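Local coordinates for protein Thf1 (Thermosynechococcus elongatus, PDB 5MJR) that probably takes part in photosynthetic membrane biogenesis and associates with the FtsH protease complex involved in photosystem II repair, at residues Y157-L160 with Q161-G165; Q116-Q119 with G120-L123; E53-L56 with L57-V61; G146-R150 with L151-G155; N104-Q107 with L108-D111. All coordinates share one frame; numbering follows the deposited sequence. Where two conformers were deposited one is given.

Contact 1: residues Y157-L160 with Q161-G165; sequences YAFL and QELAG
Gln161 lies over the Tyr157 ring one helical turn earlier. Its CB rests 3.5 Å from Ala158 O, and its CG, 3.3 Å from Tyr157 O, is also a CH-pi donor, 4.2 Å from the ring centroid and displaced toward the rim. Beyond it the amide carbon CD comes 3.4 Å from Tyr157 CE2, OE1 lies beside CD2 and CE2, and NE2 lies near CE2, with the phenol oxygen a little farther off; amide and ring planes are 33° apart. The extended chain, chi2 -176°, carries the amide out along the CD2-CE2 side of the ring, which suits a flexible polar residue between solvent and a buried ring. This is the last part of helix 150-162, where the bonding tightens from i+4 to i+3: Gln161 N still donates to Tyr157 O, but Glu162 N turns to Phe159 O at 2.9 Å and Leu163 N to Leu160 O. Leu163 then folds its branches back against the preceding turn, with CD2 3.9 Å from Phe159 CE1 and CD1 meeting Leu160 CD2. Glu162 OE1 is held by Gln119, while water 1 joins its OE2 to Ala158 O, 2.7 Å from the water oxygen.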
loop_
_atom_site.group_PDB
_atom_site.type_symbol
_atom_site.label_atom_id
_atom_site.label_comp_id
_atom_site.label_asym_id
_atom_site.label_seq_id
_atom_site.Cartn_x
_atom_site.Cartn_y
_atom_site.Cartn_z
ATOM N N TYR A 157 2.825 5.618 -5.286
ATOM C CA TYR A 157 2.365 6.991 -5.130
ATOM C C TYR A 157 2.790 7.587 -3.811
ATOM O O TYR A 157 3.265 8.748 -3.750
ATOM C CB TYR A 157 0.843 7.010 -5.301
ATOM C CG TYR A 157 0.341 8.426 -5.230
ATOM C CD1 TYR A 157 0.385 9.301 -6.278
ATOM C CD2 TYR A 157 -0.297 8.855 -4.075
ATOM C CE1 TYR A 157 -0.213 10.547 -6.183
ATOM C CE2 TYR A 157 -0.858 10.122 -3.948
ATOM C CZ TYR A 157 -0.771 10.972 -5.005
ATOM O OH TYR A 157 -1.365 12.219 -4.883
ATOM N N ALA A 158 2.676 6.806 -2.739
ATOM C CA ALA A 158 3.115 7.323 -1.435
ATOM C C ALA A 158 4.580 7.622 -1.367
ATOM O O ALA A 158 5.003 8.605 -0.791
ATOM C CB ALA A 158 2.716 6.345 -0.310
ATOM N N PHE A 159 5.380 6.749 -2.012
ATOM C CA PHE A 159 6.801 7.074 -2.135
ATOM C C PHE A 159 7.045 8.334 -2.917
ATOM O O PHE A 159 7.843 9.183 -2.459
ATOM C CB PHE A 159 7.476 5.864 -2.805
ATOM C CG PHE A 159 8.814 6.184 -3.430
ATOM C CD1 PHE A 159 9.869 6.717 -2.675
ATOM C CD2 PHE A 159 9.041 6.018 -4.762
ATOM C CE1 PHE A 159 11.087 7.010 -3.257
ATOM C CE2 PHE A 159 10.257 6.358 -5.365
ATOM C CZ PHE A 159 11.248 6.859 -4.602
ATOM N N LEU A 160 6.371 8.486 -4.028
ATOM C CA LEU A 160 6.608 9.652 -4.860
ATOM C C LEU A 160 6.247 10.917 -4.103
ATOM O O LEU A 160 6.876 11.974 -4.346
ATOM C CB LEU A 160 5.834 9.515 -6.172
ATOM C CG LEU A 160 6.289 8.440 -7.122
ATOM C CD1 LEU A 160 5.318 8.282 -8.245
ATOM C CD2 LEU A 160 7.722 8.586 -7.563
ATOM N N GLN A 161 5.233 10.833 -3.257
ATOM C CA GLN A 161 4.892 11.962 -2.432
ATOM C C GLN A 161 6.007 12.457 -1.457
ATOM O O GLN A 161 5.935 13.617 -1.083
ATOM C CB GLN A 161 3.659 11.694 -1.672
ATOM C CG GLN A 161 2.364 11.645 -2.446
ATOM C CD GLN A 161 1.130 11.444 -1.547
ATOM O OE1 GLN A 161 0.918 10.391 -0.951
ATOM N NE2 GLN A 161 0.330 12.447 -1.446
ATOM N N GLU A 162 6.960 11.568 -1.104
ATOM C CA GLU A 162 8.068 11.948 -0.255
ATOM C C GLU A 162 9.029 12.795 -0.990
ATOM O O GLU A 162 9.772 13.504 -0.351
ATOM C CB GLU A 162 8.914 10.740 0.221
ATOM C CG GLU A 162 8.176 9.838 1.143
ATOM C CD GLU A 162 7.919 10.358 2.528
ATOM O OE1 GLU A 162 8.626 11.267 3.039
ATOM O OE2 GLU A 162 6.991 9.787 3.079
ATOM N N LEU A 163 9.118 12.620 -2.295
ATOM C CA LEU A 163 10.138 13.297 -3.086
ATOM C C LEU A 163 9.797 14.799 -3.209
ATOM O O LEU A 163 8.819 15.346 -2.680
ATOM C CB LEU A 163 10.241 12.636 -4.506
ATOM C CG LEU A 163 10.544 11.160 -4.504
ATOM C CD1 LEU A 163 10.606 10.667 -5.897
ATOM C CD2 LEU A 163 11.813 10.827 -3.772
ATOM N N ALA A 164 10.674 15.478 -3.842
ATOM C CA ALA A 164 10.382 16.854 -4.262
ATOM C C ALA A 164 8.790 17.037 -4.588
ATOM O O ALA A 164 8.178 16.180 -5.350
ATOM C CB ALA A 164 11.075 17.010 -5.428
ATOM N N GLY A 165 8.096 18.046 -4.084
ATOM C CA GLY A 165 6.710 18.190 -4.454
ATOM C C GLY A 165 6.360 18.190 -5.947
ATOM O O GLY A 165 5.288 17.808 -6.344
HETATM O O HOH W 1 4.234 9.639 1.568
HETATM O O HOH W 2 6.264 14.690 -4.675
#

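Contact 2: residues Q116-Q119 with G120-L123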
loop_
_atom_site.group_PDB
_atom_site.type_symbol
_atom_site.label_atom_id
_atom_site.label_comp_id
_atom_site.label_asym_id
_atom_site.label_seq_id
_atom_site.Cartn_x
_atom_site.Cartn_y
_atom_site.Cartn_z
ATOM N N GLN A 116 10.743 7.054 4.175
ATOM C CA GLN A 116 10.944 8.466 4.518
ATOM C C GLN A 116 12.371 8.920 4.338
ATOM O O GLN A 116 12.637 10.118 4.239
ATOM C CB GLN A 116 10.448 8.750 5.903
ATOM C CG GLN A 116 8.921 8.623 6.019
ATOM C CD GLN A 116 8.391 8.620 7.370
ATOM O OE1 GLN A 116 8.991 9.130 8.275
ATOM N NE2 GLN A 116 7.178 7.975 7.553
ATOM N N GLN A 117 13.318 7.965 4.223
ATOM C CA GLN A 117 14.698 8.368 3.993
ATOM C C GLN A 117 14.854 9.034 2.642
ATOM O O GLN A 117 15.847 9.724 2.465
ATOM C CB GLN A 117 15.618 7.210 4.057
ATOM C CG GLN A 117 15.399 6.193 2.982
ATOM C CD GLN A 117 16.217 4.975 3.105
ATOM O OE1 GLN A 117 15.729 3.880 3.621
ATOM N NE2 GLN A 117 17.432 5.129 2.750
ATOM N N TYR A 118 13.903 8.924 1.743
ATOM C CA TYR A 118 13.941 9.575 0.406
ATOM C C TYR A 118 13.376 10.966 0.378
ATOM O O TYR A 118 13.336 11.578 -0.693
ATOM C CB TYR A 118 13.379 8.657 -0.683
ATOM C CG TYR A 118 14.025 7.294 -0.675
ATOM C CD1 TYR A 118 15.323 7.070 -1.081
ATOM C CD2 TYR A 118 13.319 6.144 -0.264
ATOM C CE1 TYR A 118 15.905 5.871 -1.045
ATOM C CE2 TYR A 118 13.903 4.942 -0.238
ATOM C CZ TYR A 118 15.224 4.766 -0.622
ATOM O OH TYR A 118 15.782 3.508 -0.530
ATOM N N GLN A 119 12.922 11.449 1.552
ATOM C CA GLN A 119 12.274 12.729 1.596
ATOM C C GLN A 119 13.058 13.878 0.932
ATOM O O GLN A 119 14.273 14.004 1.197
ATOM C CB GLN A 119 12.041 13.082 3.072
ATOM C CG GLN A 119 10.754 13.834 3.350
ATOM C CD GLN A 119 10.325 13.670 4.834
ATOM O OE1 GLN A 119 11.005 14.258 5.654
ATOM N NE2 GLN A 119 9.305 12.772 5.182
ATOM N N GLY A 120 12.364 14.602 0.008
ATOM C CA GLY A 120 12.891 15.843 -0.649
ATOM C C GLY A 120 13.588 15.716 -1.984
ATOM O O GLY A 120 13.588 16.699 -2.792
ATOM N N ARG A 121 14.013 14.498 -2.270
ATOM C CA ARG A 121 14.836 14.235 -3.452
ATOM C C ARG A 121 14.124 14.454 -4.709
ATOM O O ARG A 121 12.882 14.198 -4.830
ATOM C CB ARG A 121 15.433 12.834 -3.423
ATOM C CG ARG A 121 16.278 12.537 -2.231
ATOM C CD ARG A 121 16.886 11.136 -2.331
ATOM N NE ARG A 121 17.257 10.688 -0.987
ATOM C CZ ARG A 121 17.923 9.594 -0.684
ATOM N NH1 ARG A 121 18.467 8.789 -1.584
ATOM N NH2 ARG A 121 17.993 9.274 0.625
ATOM N N PRO A 122 14.913 14.999 -5.717
ATOM C CA PRO A 122 14.324 15.103 -6.992
ATOM C C PRO A 122 14.292 13.753 -7.632
ATOM O O PRO A 122 15.073 12.897 -7.291
ATOM C CB PRO A 122 15.291 16.104 -7.744
ATOM C CG PRO A 122 16.632 15.683 -7.152
ATOM C CD PRO A 122 16.255 15.572 -5.694
ATOM N N LEU A 123 13.309 13.602 -8.554
ATOM C CA LEU A 123 13.223 12.352 -9.223
ATOM C C LEU A 123 14.624 11.902 -9.921
ATOM O O LEU A 123 14.940 10.686 -9.940
ATOM C CB LEU A 123 12.175 12.392 -10.334
ATOM C CG LEU A 123 11.733 11.145 -10.972
ATOM C CD1 LEU A 123 11.221 10.130 -10.018
ATOM C CD2 LEU A 123 10.802 11.483 -12.117
HETATM O O HOH W 3 16.374 12.183 1.247
#
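A type II beta turn from Tyr118 to Arg121 carries the chain out of a short 3-10 segment in the connection between helices 105-113 and 123-131. Its closing bond, Arg121 N to Tyr118 O, is weak at 3.4 Å, though straight. Gly120 occupies the third position of the turn, where phi is positive (94°), a region that favours glycine.

The Arg121 side chain adds a second link across the same residues. Extended from CG to NE, it runs back over the turn with CG 3.5 Å from Tyr118 O, and its NH2 donates to Gln117 O at 2.9 Å, approaching from above the carbonyl plane. Water 3 lies in the plane of the guanidinium, at its edge; it accepts from Arg121 NE at 2.8 Å and gives its two protons to Gln117 O and Gln119 O. Gln117 O thus receives both arginine and water, while Gln119 O is reached through the water. Against a face of the same guanidinium sits Tyr118 CD1, 3.5 Å above the plane, so the ring presents its edge to the cation; the two planes are 66° apart. One face of the tyrosine ring is covered by Gln117 CG, 3.7 Å above its centre, and its hydroxyl is bonded to Ser136 and Leu139 N.

Arginine suits this place because its long chain can reach past the turn and still offer several N-H groups. Gln119 faces elsewhere, its NE2 bonding Glu162. Pro122 follows as N-cap of the next helix. Positive phi at the third position, usually filled by glycine, distinguishes this type II turn; the i to i+3 closure it shares with other beta turns.

Contact 3: residues E53-L56 with L57-V61; sequences EIHL and LRVNV
The imidazole of His55 and the guanidinium of Arg58 meet almost perpendicular, their planes 89° apart. Arg58 NH2 approaches the ring obliquely and comes 3.1 Å from His55 ND1, but the angle is too poor for a hydrogen bond; ND1 is bonded instead to Thr27 OG1. Farther round the same ring Val59 CG1 also comes in obliquely, 3.8 Å from His55 NE2, adding an apolar neighbour. Arg58 was modelled in two conformers, and this description holds for one of them. In it a bend at chi3 (-55°) turns the guanidinium back over the previous turn, toward His55 and into reach of Glu101 and Glu102, with which NH2 and NH1 form salt bridges.

Beneath these groups helix 41-58 runs through its last turns. Leu57 N donates to Glu53 O, Arg58 N to Ile54 O at 3.0 Å and Val59 N to His55 O, each four residues back. Leu57 lies with CG 3.5 Å from Glu53 O on the buried side, where a branched apolar chain belongs. At the other end of the contact water 4 bridges Leu56 O and Asn60 ND2, 3.1 Å from that nitrogen, tying the departing chain back to the helix.

The guanidinium so close to His55 would tend to disfavour a positive charge on the imidazole, although Glu101 and Glu102, paired with the arginine, should offset much of that influence.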
loop_
_atom_site.group_PDB
_atom_site.type_symbol
_atom_site.label_atom_id
_atom_site.label_comp_id
_atom_site.label_asym_id
_atom_site.label_seq_id
_atom_site.Cartn_x
_atom_site.Cartn_y
_atom_site.Cartn_z
ATOM N N GLU A 53 -8.520 -8.965 -0.093
ATOM C CA GLU A 53 -7.481 -8.630 -1.087
ATOM C C GLU A 53 -6.124 -9.132 -0.644
ATOM O O GLU A 53 -5.416 -9.764 -1.471
ATOM C CB GLU A 53 -7.500 -7.080 -1.270
ATOM C CG GLU A 53 -6.524 -6.607 -2.306
ATOM C CD GLU A 53 -6.553 -5.117 -2.505
ATOM O OE1 GLU A 53 -7.027 -4.382 -1.578
ATOM O OE2 GLU A 53 -6.079 -4.635 -3.569
ATOM N N ILE A 54 -5.730 -8.932 0.587
ATOM C CA ILE A 54 -4.434 -9.359 1.067
ATOM C C ILE A 54 -4.375 -10.867 1.099
ATOM O O ILE A 54 -3.398 -11.476 0.760
ATOM C CB ILE A 54 -4.115 -8.723 2.437
ATOM C CG1 ILE A 54 -4.007 -7.195 2.318
ATOM C CG2 ILE A 54 -2.896 -9.362 3.035
ATOM C CD1 ILE A 54 -3.910 -6.471 3.602
ATOM N N HIS A 55 -5.498 -11.510 1.581
ATOM C CA HIS A 55 -5.488 -12.973 1.694
ATOM C C HIS A 55 -5.220 -13.569 0.279
ATOM O O HIS A 55 -4.455 -14.507 0.118
ATOM C CB HIS A 55 -6.843 -13.414 2.249
ATOM C CG HIS A 55 -6.932 -14.863 2.408
ATOM N ND1 HIS A 55 -6.830 -15.480 3.643
ATOM C CD2 HIS A 55 -7.154 -15.831 1.490
ATOM C CE1 HIS A 55 -6.957 -16.787 3.445
ATOM N NE2 HIS A 55 -7.120 -17.046 2.143
ATOM N N LEU A 56 -5.941 -13.083 -0.724
ATOM C CA LEU A 56 -5.834 -13.629 -2.074
ATOM C C LEU A 56 -4.437 -13.418 -2.681
ATOM O O LEU A 56 -3.964 -14.248 -3.457
ATOM C CB LEU A 56 -6.910 -13.137 -2.941
ATOM C CG LEU A 56 -8.342 -13.552 -2.524
ATOM C CD1 LEU A 56 -9.267 -12.879 -3.503
ATOM C CD2 LEU A 56 -8.434 -15.111 -2.537
ATOM N N LEU A 57 -3.788 -12.337 -2.288
ATOM C CA LEU A 57 -2.353 -12.184 -2.670
ATOM C C LEU A 57 -1.476 -13.259 -1.975
ATOM O O LEU A 57 -0.640 -13.887 -2.653
ATOM C CB LEU A 57 -1.884 -10.815 -2.319
ATOM C CG LEU A 57 -2.427 -9.709 -3.220
ATOM C CD1 LEU A 57 -2.096 -8.339 -2.659
ATOM C CD2 LEU A 57 -1.852 -9.844 -4.638
ATOM N N ARG A 58 -1.675 -13.459 -0.673
ATOM C CA ARG A 58 -0.791 -14.393 0.036
ATOM C C ARG A 58 -0.917 -15.809 -0.550
ATOM O O ARG A 58 0.090 -16.555 -0.548
ATOM C CB ARG A 58 -1.156 -14.400 1.515
ATOM C CG ARG A 58 -0.694 -13.123 2.217
ATOM C CD ARG A 58 -0.921 -13.129 3.753
ATOM N NE ARG A 58 -2.299 -13.404 4.135
ATOM C CZ ARG A 58 -2.779 -14.494 4.774
ATOM N NH1 ARG A 58 -1.898 -15.484 5.224
ATOM N NH2 ARG A 58 -4.196 -14.486 5.010
ATOM N N VAL A 59 -2.107 -16.209 -1.007
ATOM C CA VAL A 59 -2.278 -17.541 -1.521
ATOM C C VAL A 59 -1.703 -17.681 -2.938
ATOM O O VAL A 59 -1.605 -18.755 -3.456
ATOM C CB VAL A 59 -3.676 -18.133 -1.349
ATOM C CG1 VAL A 59 -4.135 -18.087 0.052
ATOM C CG2 VAL A 59 -4.596 -17.443 -2.187
ATOM N N ASN A 60 -1.346 -16.582 -3.569
ATOM C CA ASN A 60 -0.823 -16.594 -4.947
ATOM C C ASN A 60 0.643 -16.931 -4.891
ATOM O O ASN A 60 1.452 -16.261 -4.270
ATOM C CB ASN A 60 -1.019 -15.220 -5.578
ATOM C CG ASN A 60 -0.709 -15.160 -7.062
ATOM O OD1 ASN A 60 0.322 -15.609 -7.489
ATOM N ND2 ASN A 60 -1.658 -14.704 -7.858
ATOM N N VAL A 61 1.004 -18.028 -5.567
ATOM C CA VAL A 61 2.359 -18.534 -5.581
ATOM C C VAL A 61 3.425 -17.571 -6.156
ATOM O O VAL A 61 4.644 -17.696 -5.878
ATOM C CB VAL A 61 2.446 -19.836 -6.353
ATOM C CG1 VAL A 61 2.161 -19.652 -7.843
ATOM C CG2 VAL A 61 3.680 -20.724 -6.135
HETATM O O HOH W 4 -3.885 -13.143 -6.450
#

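Contact 4: residues G146-R150 with L151-G155; sequences GKYSR and LHAVG
A capping box opens helix 150-162, with Ser149 as N-cap and His152 three residues on. Serine suits the place: OG, anti to its own N (chi1 172°), accepts from Leu151 N at 2.9 Å and so occupies an amide of the first turn that has no helical partner. In return the histidine side chain serves the cap backbone: Ser149 N donates to His152 ND1, also 2.9 Å away, at 159° and in the ring plane. Because ND1 accepts, any proton on the imidazole should reside on NE2. Ser149 O receives His152 N at 2.8 Å from above its carbonyl plane, and Val154 N takes up Arg150 O, the first regular helical bond here.

Around the cap, Lys147 O comes near His152 CE1 and is also bonded by His144, whose ring meets that of His152. Tyr148 slides past His152 in the opposite direction, with its OH 3.4 Å from Ala153 CB and hydrogen-bonded to Asp192 of helix 186-198. Arg150, whose CG is placed between the backbone N and carbonyl carbon (chi1 68°), runs outward across the helix, bent at chi2, to a salt bridge with Glu53, and the face of its guanidinium settles over Leu151 CD2, 3.6 Å from its plane.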
loop_
_atom_site.group_PDB
_atom_site.type_symbol
_atom_site.label_atom_id
_atom_site.label_comp_id
_atom_site.label_asym_id
_atom_site.label_seq_id
_atom_site.Cartn_x
_atom_site.Cartn_y
_atom_site.Cartn_z
ATOM N N GLY A 146 7.115 -10.814 -10.201
ATOM C CA GLY A 146 6.070 -11.490 -9.514
ATOM C C GLY A 146 4.821 -10.641 -9.415
ATOM O O GLY A 146 4.638 -9.575 -9.997
ATOM N N LYS A 147 3.855 -11.179 -8.703
ATOM C CA LYS A 147 2.416 -10.771 -8.805
ATOM C C LYS A 147 2.287 -9.289 -8.406
ATOM O O LYS A 147 2.725 -8.866 -7.346
ATOM C CB LYS A 147 1.600 -11.622 -7.853
ATOM C CG LYS A 147 0.150 -11.209 -7.722
ATOM C CD LYS A 147 -0.632 -11.403 -8.959
ATOM C CE LYS A 147 -2.101 -11.047 -8.755
ATOM N NZ LYS A 147 -2.811 -11.197 -10.039
ATOM N N TYR A 148 1.660 -8.558 -9.311
ATOM C CA TYR A 148 1.330 -7.171 -9.116
ATOM C C TYR A 148 -0.076 -6.988 -8.521
ATOM O O TYR A 148 -1.022 -7.659 -8.965
ATOM C CB TYR A 148 1.400 -6.442 -10.463
ATOM C CG TYR A 148 0.814 -5.032 -10.461
ATOM C CD1 TYR A 148 1.527 -3.956 -10.037
ATOM C CD2 TYR A 148 -0.509 -4.819 -10.835
ATOM C CE1 TYR A 148 0.973 -2.715 -9.958
ATOM C CE2 TYR A 148 -1.111 -3.564 -10.769
ATOM C CZ TYR A 148 -0.366 -2.503 -10.356
ATOM O OH TYR A 148 -0.897 -1.263 -10.296
ATOM N N SER A 149 -0.159 -6.068 -7.572
ATOM C CA SER A 149 -1.414 -5.618 -6.940
ATOM C C SER A 149 -1.558 -4.127 -7.148
ATOM O O SER A 149 -0.560 -3.369 -7.093
ATOM C CB SER A 149 -1.303 -5.940 -5.428
ATOM O OG SER A 149 -2.404 -5.379 -4.677
ATOM N N ARG A 150 -2.803 -3.654 -7.156
ATOM C CA ARG A 150 -3.027 -2.201 -7.046
ATOM C C ARG A 150 -2.404 -1.617 -5.827
ATOM O O ARG A 150 -2.091 -0.441 -5.772
ATOM C CB ARG A 150 -4.553 -1.923 -7.106
ATOM C CG ARG A 150 -5.301 -2.406 -5.941
ATOM C CD ARG A 150 -5.556 -1.285 -4.934
ATOM N NE ARG A 150 -6.151 -1.792 -3.716
ATOM C CZ ARG A 150 -6.656 -1.029 -2.747
ATOM N NH1 ARG A 150 -6.623 0.317 -2.841
ATOM N NH2 ARG A 150 -7.054 -1.620 -1.633
ATOM N N LEU A 151 -2.237 -2.439 -4.756
ATOM C CA LEU A 151 -1.508 -1.941 -3.582
ATOM C C LEU A 151 -0.082 -1.514 -3.869
ATOM O O LEU A 151 0.407 -0.609 -3.192
ATOM C CB LEU A 151 -1.623 -2.949 -2.419
ATOM C CG LEU A 151 -3.000 -3.191 -1.814
ATOM C CD1 LEU A 151 -3.043 -4.474 -1.044
ATOM C CD2 LEU A 151 -3.363 -1.997 -1.001
ATOM N N HIS A 152 0.556 -2.158 -4.840
ATOM C CA HIS A 152 1.897 -1.695 -5.176
ATOM C C HIS A 152 1.853 -0.337 -5.899
ATOM O O HIS A 152 2.746 0.481 -5.682
ATOM C CB HIS A 152 2.488 -2.695 -6.158
ATOM C CG HIS A 152 2.766 -4.025 -5.557
ATOM N ND1 HIS A 152 2.168 -5.152 -6.059
ATOM C CD2 HIS A 152 3.597 -4.385 -4.546
ATOM C CE1 HIS A 152 2.670 -6.174 -5.335
ATOM N NE2 HIS A 152 3.519 -5.737 -4.389
ATOM N N ALA A 153 0.785 -0.045 -6.644
ATOM C CA ALA A 153 0.554 1.291 -7.210
ATOM C C ALA A 153 0.370 2.362 -6.141
ATOM O O ALA A 153 0.928 3.407 -6.172
ATOM C CB ALA A 153 -0.591 1.339 -8.205
ATOM N N VAL A 154 -0.458 2.036 -5.121
ATOM C CA VAL A 154 -0.678 2.918 -3.995
ATOM C C VAL A 154 0.643 3.194 -3.302
ATOM O O VAL A 154 0.960 4.324 -2.930
ATOM C CB VAL A 154 -1.810 2.416 -3.081
ATOM C CG1 VAL A 154 -1.931 3.319 -1.851
ATOM C CG2 VAL A 154 -3.136 2.326 -3.858
ATOM N N GLY A 155 1.394 2.143 -3.039
ATOM C CA GLY A 155 2.679 2.289 -2.427
ATOM C C GLY A 155 3.624 3.229 -3.251
ATOM O O GLY A 155 4.331 4.060 -2.665
#

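Contact 5: residues N104-Q107 with L108-D111; sequences NPQQ and LKED
Gln106 and Glu110, one turn apart, join by a nearly straight side-chain bond: NE2 donates to OE2 at 2.8 Å and 171°. The acceptor oxygen lies in the plane of the amide and receives the proton on its anti lone pair, away from Glu110 OE1, with amide and carboxylate planes 77° apart. A bend at chi2 (57°) brings the glutamine end round to its partner. The amide oxygen, Gln106 OE1, is bonded by water 5 at 2.7 Å, and that water accepts a weak bond from Lys109 NZ. Glutamine thus offers both a donor and an acceptor, one to an acidic neighbour and the other, through water, to a basic one.

The next pair lies farther round the exposed surface. Gln107 and Asp111 run side by side, pointing the same way, and water 6 links Gln107 NE2 to Asp111 OD2, 2.7 Å from the latter; Tyr65 OH bonds that oxygen too.

Regular backbone bonds position these pairs: Glu110 N to Gln106 O and Asp111 N to Gln107 O, each 2.9 Å. On the inner side Leu108, the buried residue here, faces Ala70 and Val73 of helix 67-80, while Pro105 packs against helix 90-100. At the start Asn104 OD1 accepts weakly from Gln106 N and Gln107 N, and Asn104 O takes Leu108 N. An asparagine N-cap followed by proline at N1, which has no N-H to satisfy in the first turn, is a familiar way to start an alpha-helix.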
loop_
_atom_site.group_PDB
_atom_site.type_symbol
_atom_site.label_atom_id
_atom_site.label_comp_id
_atom_site.label_asym_id
_atom_site.label_seq_id
_atom_site.Cartn_x
_atom_site.Cartn_y
_atom_site.Cartn_z
ATOM N N ASN A 104 2.918 -8.993 10.463
ATOM C CA ASN A 104 3.356 -8.305 11.677
ATOM C C ASN A 104 3.136 -6.830 11.505
ATOM O O ASN A 104 3.796 -6.236 10.639
ATOM C CB ASN A 104 4.843 -8.649 11.969
ATOM C CG ASN A 104 5.343 -8.007 13.206
ATOM O OD1 ASN A 104 4.875 -6.937 13.618
ATOM N ND2 ASN A 104 6.377 -8.581 13.801
ATOM N N PRO A 105 2.182 -6.249 12.222
ATOM C CA PRO A 105 1.864 -4.820 11.994
ATOM C C PRO A 105 3.098 -3.933 12.196
ATOM O O PRO A 105 3.198 -2.891 11.512
ATOM C CB PRO A 105 0.727 -4.535 13.028
ATOM C CG PRO A 105 0.910 -5.622 14.068
ATOM C CD PRO A 105 1.429 -6.856 13.346
ATOM N N GLN A 106 3.971 -4.265 13.133
ATOM C CA GLN A 106 5.159 -3.489 13.376
ATOM C C GLN A 106 6.113 -3.577 12.210
ATOM O O GLN A 106 6.773 -2.564 11.870
ATOM C CB GLN A 106 5.871 -3.846 14.661
ATOM C CG GLN A 106 6.946 -2.917 15.093
ATOM C CD GLN A 106 6.524 -1.485 15.276
ATOM O OE1 GLN A 106 5.377 -1.169 15.546
ATOM N NE2 GLN A 106 7.514 -0.585 15.210
ATOM N N GLN A 107 6.237 -4.724 11.579
ATOM C CA GLN A 107 7.074 -4.844 10.360
ATOM C C GLN A 107 6.466 -3.997 9.258
ATOM O O GLN A 107 7.200 -3.256 8.566
ATOM C CB GLN A 107 7.203 -6.289 9.892
ATOM C CG GLN A 107 8.070 -6.457 8.645
ATOM C CD GLN A 107 8.256 -7.847 8.160
ATOM O OE1 GLN A 107 7.622 -8.796 8.651
ATOM N NE2 GLN A 107 9.087 -8.021 7.151
ATOM N N LEU A 108 5.141 -4.050 9.030
ATOM C CA LEU A 108 4.599 -3.226 7.973
ATOM C C LEU A 108 4.830 -1.731 8.289
ATOM O O LEU A 108 5.098 -0.939 7.335
ATOM C CB LEU A 108 3.092 -3.489 7.745
ATOM C CG LEU A 108 2.785 -4.610 6.765
ATOM C CD1 LEU A 108 3.135 -6.009 7.345
ATOM C CD2 LEU A 108 1.379 -4.479 6.240
ATOM N N LYS A 109 4.618 -1.318 9.524
ATOM C CA LYS A 109 4.814 0.091 9.893
ATOM C C LYS A 109 6.267 0.511 9.691
ATOM O O LYS A 109 6.515 1.611 9.109
ATOM C CB LYS A 109 4.385 0.362 11.314
ATOM C CG LYS A 109 2.896 0.327 11.539
ATOM C CD LYS A 109 2.731 0.573 13.071
ATOM C CE LYS A 109 1.410 0.240 13.468
ATOM N NZ LYS A 109 1.061 0.500 14.906
ATOM N N GLU A 110 7.243 -0.324 10.077
ATOM C CA GLU A 110 8.606 0.076 9.912
ATOM C C GLU A 110 8.971 0.101 8.429
ATOM O O GLU A 110 9.718 0.986 7.967
ATOM C CB GLU A 110 9.484 -0.837 10.700
ATOM C CG GLU A 110 9.423 -0.639 12.218
ATOM C CD GLU A 110 10.359 -1.448 13.106
ATOM O OE1 GLU A 110 11.407 -1.929 12.621
ATOM O OE2 GLU A 110 10.033 -1.539 14.322
ATOM N N ASP A 111 8.487 -0.857 7.652
ATOM C CA ASP A 111 8.774 -0.896 6.213
ATOM C C ASP A 111 8.166 0.310 5.596
ATOM O O ASP A 111 8.795 0.956 4.685
ATOM C CB ASP A 111 8.307 -2.156 5.544
ATOM C CG ASP A 111 9.311 -3.287 5.636
ATOM O OD1 ASP A 111 10.514 -3.047 5.893
ATOM O OD2 ASP A 111 8.922 -4.440 5.447
HETATM O O HOH W 5 4.009 0.951 16.394
HETATM O O HOH W 6 10.852 -6.348 5.342
#

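Overall arrangement
From the N terminus the contacts come in the order 3, 5, 2, 4 and 1, strictly in series: each is local, and none nests in or crosses another. Contact 3 finishes helix 41-58, contact 5 starts helix 105-113, and contact 2 turns the chain toward helix 123-131. Contacts 4 and 1 then mark the beginning and end of helix 150-162, their centres about 16 Å apart. That helix is the tie between them: at its start contact 4 meets contact 3 through Arg150 and Glu53, at its finish contact 1 touches the turn of contact 2. Contact 5 touches none of the others, its nearest atoms about 6 Å from contacts 2 and 3.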